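Local structure of EXOU (Pseudomonas aeruginosa, 4AKX) at residues 493-498 / 544-549; 454-459 / 527-532; 573-578 / 615-620. The protein acts as a cytotoxic patatin-like phospholipase that the type III secretion system probably delivers into host cells and that forms a complex with the chaperone SpcU. One frame throughout, in Å; residues are numbered along the deposited sequence.

Contact 1: 493-498 / 544-549; sequences ELTVAI and VDHQQL
The imidazole of His-546 is the flat group of this helix crossing, and it is met at its edge, near the ring plane, by Ile-498, whose CD1 lies 4.1 Å from CD2 of the ring. Around His-546 NE2 two groups approach obliquely: Leu-494 puts CD2 4.1 Å away, and Thr-495 OG1 comes to 3.2 Å. That hydroxyl is already bonded to the carbonyl of Phe-491 in its own helix. With OG1 beside its own backbone N, Thr-495 has CG2 turned to the carboxylate of Asp-545, 3.3 Å from OD2. The centre is a single knob-in-hole fit. Ile-498, with CG1 anti to its carbonyl carbon (chi1 -68°), sends CD1 over the backbone carbonyl of Asp-545 into a hole rimmed by Asp-545, His-546, Gln-548 and Leu-549, ending 4.0 Å from Leu-549 CB. The two axes pass 9.6 Å apart at 68°, so contact centres on one knob and does not run along the helices. Helix 512-524 packs nearby, Ala-517 touching Leu-494 and Met-514 touching Ile-498. Leu-538 touches Leu-494 and His-546, Leu-510 touches Leu-549; the crossing of helices 474-502 and 544-552 is partly buried in the middle helical domain.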
loop_
_atom_site.group_PDB
_atom_site.type_symbol
_atom_site.label_atom_id
_atom_site.label_comp_id
_atom_site.label_asym_id
_atom_site.label_seq_id
_atom_site.Cartn_x
_atom_site.Cartn_y
_atom_site.Cartn_z
ATOM N N GLU B 493 36.879 -32.013 31.824
ATOM C CA GLU B 493 36.507 -32.567 33.128
ATOM C C GLU B 493 35.071 -33.109 33.015
ATOM O O GLU B 493 34.765 -34.226 33.446
ATOM C CB GLU B 493 36.658 -31.484 34.204
ATOM C CG GLU B 493 36.186 -31.865 35.597
ATOM C CD GLU B 493 36.235 -30.690 36.597
ATOM O OE1 GLU B 493 36.888 -29.651 36.294
ATOM O OE2 GLU B 493 35.609 -30.794 37.692
ATOM N N LEU B 494 34.238 -32.343 32.309
ATOM C CA LEU B 494 32.881 -32.730 32.003
ATOM C C LEU B 494 32.798 -33.926 31.091
ATOM O O LEU B 494 31.836 -34.654 31.141
ATOM C CB LEU B 494 32.145 -31.571 31.359
ATOM C CG LEU B 494 30.704 -31.812 30.927
ATOM C CD1 LEU B 494 29.831 -32.086 32.131
ATOM C CD2 LEU B 494 30.189 -30.589 30.161
ATOM N N THR B 495 33.772 -34.088 30.208
ATOM C CA THR B 495 33.748 -35.193 29.238
ATOM C C THR B 495 34.122 -36.513 29.899
ATOM O O THR B 495 33.538 -37.566 29.583
ATOM C CB THR B 495 34.665 -34.908 28.048
ATOM O OG1 THR B 495 34.276 -33.659 27.473
ATOM C CG2 THR B 495 34.537 -35.969 27.018
ATOM N N VAL B 496 35.070 -36.442 30.838
ATOM C CA VAL B 496 35.430 -37.593 31.668
ATOM C C VAL B 496 34.229 -38.093 32.431
ATOM O O VAL B 496 34.086 -39.275 32.647
ATOM C CB VAL B 496 36.481 -37.200 32.704
ATOM C CG1 VAL B 496 36.745 -38.332 33.668
ATOM C CG2 VAL B 496 37.734 -36.751 32.013
ATOM N N ALA B 497 33.398 -37.167 32.886
ATOM C CA ALA B 497 32.177 -37.503 33.587
ATOM C C ALA B 497 31.169 -38.250 32.680
ATOM O O ALA B 497 30.840 -39.440 32.927
ATOM C CB ALA B 497 31.568 -36.246 34.164
ATOM N N ILE B 498 30.726 -37.577 31.624
ATOM C CA ILE B 498 29.869 -38.198 30.651
ATOM C C ILE B 498 30.339 -39.606 30.311
ATOM O O ILE B 498 29.532 -40.523 30.338
ATOM C CB ILE B 498 29.703 -37.366 29.353
ATOM C CG1 ILE B 498 28.919 -36.090 29.604
ATOM C CG2 ILE B 498 28.901 -38.143 28.316
ATOM C CD1 ILE B 498 29.204 -35.058 28.567
ATOM N N VAL B 544 30.804 -35.713 20.002
ATOM C CA VAL B 544 29.838 -36.775 20.377
ATOM C C VAL B 544 29.369 -36.824 21.849
ATOM O O VAL B 544 28.246 -37.267 22.130
ATOM C CB VAL B 544 30.382 -38.190 20.048
ATOM C CG1 VAL B 544 29.341 -39.233 20.369
ATOM C CG2 VAL B 544 30.774 -38.307 18.589
ATOM N N ASP B 545 30.247 -36.458 22.784
ATOM C CA ASP B 545 29.972 -36.666 24.206
ATOM C C ASP B 545 29.147 -35.558 24.789
ATOM O O ASP B 545 28.264 -35.779 25.600
ATOM C CB ASP B 545 31.265 -36.773 24.977
ATOM C CG ASP B 545 31.929 -38.089 24.774
ATOM O OD1 ASP B 545 31.242 -39.023 24.300
ATOM O OD2 ASP B 545 33.134 -38.197 25.075
ATOM N N HIS B 546 29.481 -34.344 24.420
ATOM C CA HIS B 546 28.658 -33.236 24.764
ATOM C C HIS B 546 27.304 -33.422 24.161
ATOM O O HIS B 546 26.331 -33.429 24.890
ATOM C CB HIS B 546 29.317 -31.944 24.341
ATOM C CG HIS B 546 30.529 -31.608 25.153
ATOM N ND1 HIS B 546 31.374 -30.603 24.823
ATOM C CD2 HIS B 546 31.029 -32.181 26.337
ATOM C CE1 HIS B 546 32.341 -30.509 25.774
ATOM N NE2 HIS B 546 32.126 -31.482 26.696
ATOM N N GLN B 547 27.221 -33.662 22.848
ATOM C CA GLN B 547 25.909 -33.924 22.208
ATOM C C GLN B 547 25.164 -35.038 22.946
ATOM O O GLN B 547 23.941 -35.091 22.931
ATOM C CB GLN B 547 26.013 -34.294 20.711
ATOM C CG GLN B 547 26.531 -33.218 19.788
ATOM C CD GLN B 547 25.827 -31.898 19.988
ATOM O OE1 GLN B 547 24.674 -31.756 19.606
ATOM N NE2 GLN B 547 26.526 -30.911 20.610
ATOM N N GLN B 548 25.902 -35.937 23.583
ATOM C CA GLN B 548 25.248 -37.072 24.198
ATOM C C GLN B 548 24.414 -36.503 25.312
ATOM O O GLN B 548 23.277 -36.907 25.510
ATOM C CB GLN B 548 26.258 -38.115 24.713
ATOM C CG GLN B 548 25.609 -39.386 25.249
ATOM C CD GLN B 548 26.606 -40.495 25.649
ATOM O OE1 GLN B 548 26.299 -41.334 26.508
ATOM N NE2 GLN B 548 27.784 -40.523 25.004
ATOM N N LEU B 549 24.966 -35.505 25.989
ATOM C CA LEU B 549 24.353 -34.948 27.173
ATOM C C LEU B 549 23.220 -33.993 26.829
ATOM O O LEU B 549 22.215 -33.976 27.508
ATOM C CB LEU B 549 25.386 -34.208 27.984
ATOM C CG LEU B 549 24.786 -33.237 28.994
ATOM C CD1 LEU B 549 24.453 -34.014 30.264
ATOM C CD2 LEU B 549 25.735 -32.091 29.296
#

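Contact 2: 454-459 / 527-532; sequences LDEALL and TPERLA
Asp-455 OD2 is the best-held polar atom across this pair of helices, gripped by one clear bond: Arg-530 NE donates to it at 3.0 Å, nearly straight at 167°. A second, weak bond runs from Arg-530 NH2 to Asp-455 OD1 (3.4 Å), making the salt bridge two-pronged. The carboxylate sits at the guanidinium edge, yet the two planes are turned 53° apart, and NE approaches OD2 from above the carboxylate plane. Asp-455 CG is anti to its backbone N, and the Arg-530 chain, extended from CG to NE, crosses the Asp-455 side chain at about a right angle. Leu-459 CD1 packs against the aliphatic part of Arg-530, 3.8 Å from its CG, while Phe-483 of helix 474-502 touches both residues. Arg-530 also reaches Asp-526 through NH1, so it serves two acids. Beside the bridge, the carboxylates of Glu-456 and Glu-529 lie close and almost parallel in the model, though their exact spacing is not reliable at this resolution. No hydrogen bond links them; Glu-456 OE1 takes a weak one from Ala-452 N. The chemistry is mixed: one ion pair joins the nearly parallel helices, whereas the glutamates' proximity could, if real, favour protonation of one.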
loop_
_atom_site.group_PDB
_atom_site.type_symbol
_atom_site.label_atom_id
_atom_site.label_comp_id
_atom_site.label_asym_id
_atom_site.label_seq_id
_atom_site.Cartn_x
_atom_site.Cartn_y
_atom_site.Cartn_z
ATOM N N LEU B 454 36.528 -5.242 24.766
ATOM C CA LEU B 454 37.730 -6.010 24.464
ATOM C C LEU B 454 37.381 -7.467 24.534
ATOM O O LEU B 454 37.370 -8.120 23.518
ATOM C CB LEU B 454 38.858 -5.700 25.433
ATOM C CG LEU B 454 40.190 -6.431 25.182
ATOM C CD1 LEU B 454 40.683 -6.202 23.761
ATOM C CD2 LEU B 454 41.242 -5.950 26.156
ATOM N N ASP B 455 36.949 -7.927 25.711
ATOM C CA ASP B 455 36.643 -9.341 25.936
ATOM C C ASP B 455 35.740 -9.987 24.920
ATOM O O ASP B 455 35.923 -11.174 24.603
ATOM C CB ASP B 455 36.072 -9.591 27.311
ATOM C CG ASP B 455 36.228 -11.062 27.750
ATOM O OD1 ASP B 455 37.379 -11.585 27.777
ATOM O OD2 ASP B 455 35.196 -11.695 28.065
ATOM N N GLU B 456 34.759 -9.245 24.406
ATOM C CA GLU B 456 33.980 -9.782 23.287
ATOM C C GLU B 456 34.889 -10.147 22.101
ATOM O O GLU B 456 34.729 -11.206 21.518
ATOM C CB GLU B 456 32.845 -8.851 22.861
ATOM C CG GLU B 456 31.641 -8.896 23.797
ATOM C CD GLU B 456 30.723 -7.657 23.725
ATOM O OE1 GLU B 456 30.286 -7.329 22.598
ATOM O OE2 GLU B 456 30.394 -7.047 24.799
ATOM N N ALA B 457 35.868 -9.301 21.773
ATOM C CA ALA B 457 36.682 -9.543 20.580
ATOM C C ALA B 457 37.742 -10.632 20.812
ATOM O O ALA B 457 38.081 -11.400 19.912
ATOM C CB ALA B 457 37.297 -8.249 20.070
ATOM N N LEU B 458 38.206 -10.749 22.044
ATOM C CA LEU B 458 39.047 -11.875 22.423
ATOM C C LEU B 458 38.218 -13.155 22.451
ATOM O O LEU B 458 38.727 -14.245 22.183
ATOM C CB LEU B 458 39.747 -11.623 23.770
ATOM C CG LEU B 458 40.632 -10.355 23.803
ATOM C CD1 LEU B 458 41.455 -10.206 25.064
ATOM C CD2 LEU B 458 41.534 -10.315 22.598
ATOM N N LEU B 459 36.917 -13.041 22.691
ATOM C CA LEU B 459 36.091 -14.258 22.569
ATOM C C LEU B 459 35.960 -14.740 21.144
ATOM O O LEU B 459 35.952 -15.920 20.901
ATOM C CB LEU B 459 34.737 -14.115 23.238
ATOM C CG LEU B 459 34.820 -14.301 24.755
ATOM C CD1 LEU B 459 33.608 -13.697 25.469
ATOM C CD2 LEU B 459 35.117 -15.771 25.139
ATOM N N THR B 527 29.598 -12.923 32.538
ATOM C CA THR B 527 28.964 -11.904 31.694
ATOM C C THR B 527 28.120 -12.521 30.575
ATOM O O THR B 527 28.361 -13.652 30.139
ATOM C CB THR B 527 30.000 -10.966 31.072
ATOM O OG1 THR B 527 30.841 -11.717 30.182
ATOM C CG2 THR B 527 30.866 -10.323 32.165
ATOM N N PRO B 528 27.155 -11.766 30.063
ATOM C CA PRO B 528 26.247 -12.406 29.101
ATOM C C PRO B 528 27.015 -12.910 27.858
ATOM O O PRO B 528 26.650 -13.934 27.265
ATOM C CB PRO B 528 25.250 -11.278 28.751
ATOM C CG PRO B 528 25.488 -10.208 29.783
ATOM C CD PRO B 528 26.956 -10.314 30.110
ATOM N N GLU B 529 28.120 -12.238 27.539
ATOM C CA GLU B 529 28.937 -12.581 26.384
ATOM C C GLU B 529 29.588 -13.934 26.517
ATOM O O GLU B 529 29.661 -14.682 25.539
ATOM C CB GLU B 529 30.000 -11.523 26.151
ATOM C CG GLU B 529 29.463 -10.316 25.398
ATOM C CD GLU B 529 28.604 -9.346 26.229
ATOM O OE1 GLU B 529 28.761 -9.269 27.476
ATOM O OE2 GLU B 529 27.787 -8.624 25.605
ATOM N N ARG B 530 30.054 -14.250 27.728
ATOM C CA ARG B 530 30.798 -15.482 27.985
ATOM C C ARG B 530 29.901 -16.701 28.135
ATOM O O ARG B 530 30.294 -17.806 27.793
ATOM C CB ARG B 530 31.601 -15.339 29.262
ATOM C CG ARG B 530 32.804 -14.438 29.141
ATOM C CD ARG B 530 33.559 -14.358 30.449
ATOM N NE ARG B 530 34.788 -13.614 30.271
ATOM C CZ ARG B 530 35.773 -13.591 31.153
ATOM N NH1 ARG B 530 35.657 -14.263 32.314
ATOM N NH2 ARG B 530 36.866 -12.891 30.882
ATOM N N LEU B 531 28.742 -16.504 28.760
ATOM C CA LEU B 531 27.679 -17.502 28.786
ATOM C C LEU B 531 27.280 -17.906 27.365
ATOM O O LEU B 531 27.087 -19.076 27.098
ATOM C CB LEU B 531 26.453 -16.923 29.505
ATOM C CG LEU B 531 25.245 -17.818 29.752
ATOM C CD1 LEU B 531 25.636 -19.090 30.507
ATOM C CD2 LEU B 531 24.223 -17.067 30.535
ATOM N N ALA B 532 27.114 -16.931 26.460
ATOM C CA ALA B 532 26.831 -17.256 25.086
ATOM C C ALA B 532 27.975 -18.129 24.513
ATOM O O ALA B 532 27.720 -19.128 23.842
ATOM C CB ALA B 532 26.651 -16.003 24.301
#

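Contact 3: 573-578 / 615-620; sequences RKVAVI and TSPAEI
An N-capped helix start, at the head of helix 617-630 in the C-terminal domain, is laid against the side of helix 561-591. Ser-616 is the N-cap: its OG accepts an almost straight bond (170°) from Glu-619 N at 3.2 Å and a weak one from Ala-618 N. Glu-619 folds back to the residue preceding the cap, where its OE1 takes two bonds, 2.9 Å from Thr-615 N and 2.8 Å from Thr-615 OG1. This capped turn receives Val-575, whose two methyls divide the work. Val-575 CG1, anti to the backbone N (chi1 175°), meets the tip of Ile-620, its CD1, while Val-575 CG2 lies 4.1 Å from Pro-617 CD and 3.9 Å from the carbonyl oxygen of Thr-615. Val-575 and Ile-620 slide past each other in opposite directions. One turn on, Ile-578 crosses Ile-620 at about a right angle, with CB 4.2 Å from the same CD1. Ala-579 and Ile-582, farther along helix 561-591, also touch Ile-620. The hydrogen bonds lie within 615-620, capping the first helix amides and holding the turn together; the join itself is van der Waals packing, mostly aliphatic, with Val-575 also against the backbone of Thr-615 and Ser-616.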
loop_
_atom_site.group_PDB
_atom_site.type_symbol
_atom_site.label_atom_id
_atom_site.label_comp_id
_atom_site.label_asym_id
_atom_site.label_seq_id
_atom_site.Cartn_x
_atom_site.Cartn_y
_atom_site.Cartn_z
ATOM N N ARG B 573 19.060 -24.190 16.938
ATOM C CA ARG B 573 19.644 -24.906 15.788
ATOM C C ARG B 573 18.702 -25.969 15.221
ATOM O O ARG B 573 18.464 -25.983 14.034
ATOM C CB ARG B 573 21.028 -25.479 16.126
ATOM C CG ARG B 573 22.018 -24.402 16.601
ATOM C CD ARG B 573 23.473 -24.863 16.648
ATOM N NE ARG B 573 24.338 -23.859 17.278
ATOM C CZ ARG B 573 25.611 -24.085 17.625
ATOM N NH1 ARG B 573 26.157 -25.267 17.406
ATOM N NH2 ARG B 573 26.346 -23.146 18.210
ATOM N N LYS B 574 18.130 -26.838 16.058
ATOM C CA LYS B 574 17.231 -27.833 15.533
ATOM C C LYS B 574 16.292 -27.095 14.623
ATOM O O LYS B 574 16.152 -27.445 13.468
ATOM C CB LYS B 574 16.438 -28.528 16.625
ATOM C CG LYS B 574 17.078 -29.779 17.240
ATOM C CD LYS B 574 17.800 -30.646 16.211
ATOM C CE LYS B 574 18.172 -32.021 16.790
ATOM N NZ LYS B 574 18.361 -33.035 15.695
ATOM N N VAL B 575 15.713 -26.011 15.131
ATOM C CA VAL B 575 14.688 -25.269 14.397
ATOM C C VAL B 575 15.222 -24.660 13.101
ATOM O O VAL B 575 14.520 -24.589 12.105
ATOM C CB VAL B 575 13.997 -24.186 15.246
ATOM C CG1 VAL B 575 13.058 -23.401 14.386
ATOM C CG2 VAL B 575 13.213 -24.792 16.389
ATOM N N ALA B 576 16.473 -24.258 13.093
ATOM C CA ALA B 576 17.029 -23.639 11.899
ATOM C C ALA B 576 17.208 -24.658 10.781
ATOM O O ALA B 576 16.966 -24.328 9.631
ATOM C CB ALA B 576 18.352 -22.948 12.207
ATOM N N VAL B 577 17.637 -25.886 11.091
ATOM C CA VAL B 577 17.781 -26.863 10.002
ATOM C C VAL B 577 16.417 -27.206 9.408
ATOM O O VAL B 577 16.270 -27.180 8.187
ATOM C CB VAL B 577 18.690 -28.102 10.303
ATOM C CG1 VAL B 577 19.838 -27.698 11.172
ATOM C CG2 VAL B 577 17.921 -29.232 10.948
ATOM N N ILE B 578 15.405 -27.413 10.262
ATOM C CA ILE B 578 14.043 -27.611 9.767
ATOM C C ILE B 578 13.711 -26.480 8.787
ATOM O O ILE B 578 13.335 -26.739 7.651
ATOM C CB ILE B 578 12.965 -27.590 10.863
ATOM C CG1 ILE B 578 13.313 -28.522 12.024
ATOM C CG2 ILE B 578 11.599 -27.852 10.243
ATOM C CD1 ILE B 578 12.427 -29.740 12.159
ATOM N N THR B 615 12.573 -18.922 15.236
ATOM C CA THR B 615 13.265 -19.375 16.437
ATOM C C THR B 615 12.522 -20.505 17.141
ATOM O O THR B 615 13.091 -21.197 17.998
ATOM C CB THR B 615 13.424 -18.226 17.444
ATOM O OG1 THR B 615 12.346 -17.300 17.263
ATOM C CG2 THR B 615 14.770 -17.507 17.255
ATOM N N SER B 616 11.251 -20.678 16.799
ATOM C CA SER B 616 10.455 -21.730 17.401
ATOM C C SER B 616 9.580 -22.441 16.389
ATOM O O SER B 616 9.068 -21.831 15.459
ATOM C CB SER B 616 9.540 -21.134 18.436
ATOM O OG SER B 616 8.344 -20.751 17.796
ATOM N N PRO B 617 9.293 -23.718 16.647
ATOM C CA PRO B 617 8.384 -24.459 15.777
ATOM C C PRO B 617 7.111 -23.689 15.457
ATOM O O PRO B 617 6.596 -23.831 14.360
ATOM C CB PRO B 617 8.033 -25.680 16.609
ATOM C CG PRO B 617 8.208 -25.222 18.015
ATOM C CD PRO B 617 9.443 -24.379 17.951
ATOM N N ALA B 618 6.602 -22.890 16.399
ATOM C CA ALA B 618 5.300 -22.207 16.213
ATOM C C ALA B 618 5.402 -21.187 15.129
ATOM O O ALA B 618 4.496 -21.053 14.297
ATOM C CB ALA B 618 4.840 -21.539 17.484
ATOM N N GLU B 619 6.520 -20.466 15.134
ATOM C CA GLU B 619 6.824 -19.506 14.072
ATOM C C GLU B 619 6.986 -20.201 12.744
ATOM O O GLU B 619 6.629 -19.653 11.727
ATOM C CB GLU B 619 8.092 -18.742 14.382
ATOM C CG GLU B 619 8.128 -18.190 15.790
ATOM C CD GLU B 619 9.126 -17.072 15.935
ATOM O OE1 GLU B 619 10.227 -17.201 15.374
ATOM O OE2 GLU B 619 8.803 -16.065 16.596
ATOM N N ILE B 620 7.521 -21.417 12.750
ATOM C CA ILE B 620 7.649 -22.159 11.515
ATOM C C ILE B 620 6.298 -22.550 10.981
ATOM O O ILE B 620 6.044 -22.460 9.777
ATOM C CB ILE B 620 8.596 -23.364 11.636
ATOM C CG1 ILE B 620 10.028 -22.871 11.437
ATOM C CG2 ILE B 620 8.279 -24.421 10.583
ATOM C CD1 ILE B 620 11.073 -23.931 11.619
#

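Overall arrangement
Followed from the N terminus, the middle helical domain opens near 454-459, the first half of contact 2, and the chain then reaches 493-498, which opens contact 1. At 527-532 contact 2 closes a loop of 67 intervening residues; at 544-549 contact 1 closes one of 45. The two loops therefore cross, interlacing helices 454-459, 474-502, 528-537 and 544-552 of the middle helical domain. Contact 3 follows in series: it opens at 573-578 on helix 561-591, and 615-620 returns to that helix after 36 residues, within the C-terminal domain. Centres lie 23 to 26 Å apart, no contact touches another, and they join different helices of the region.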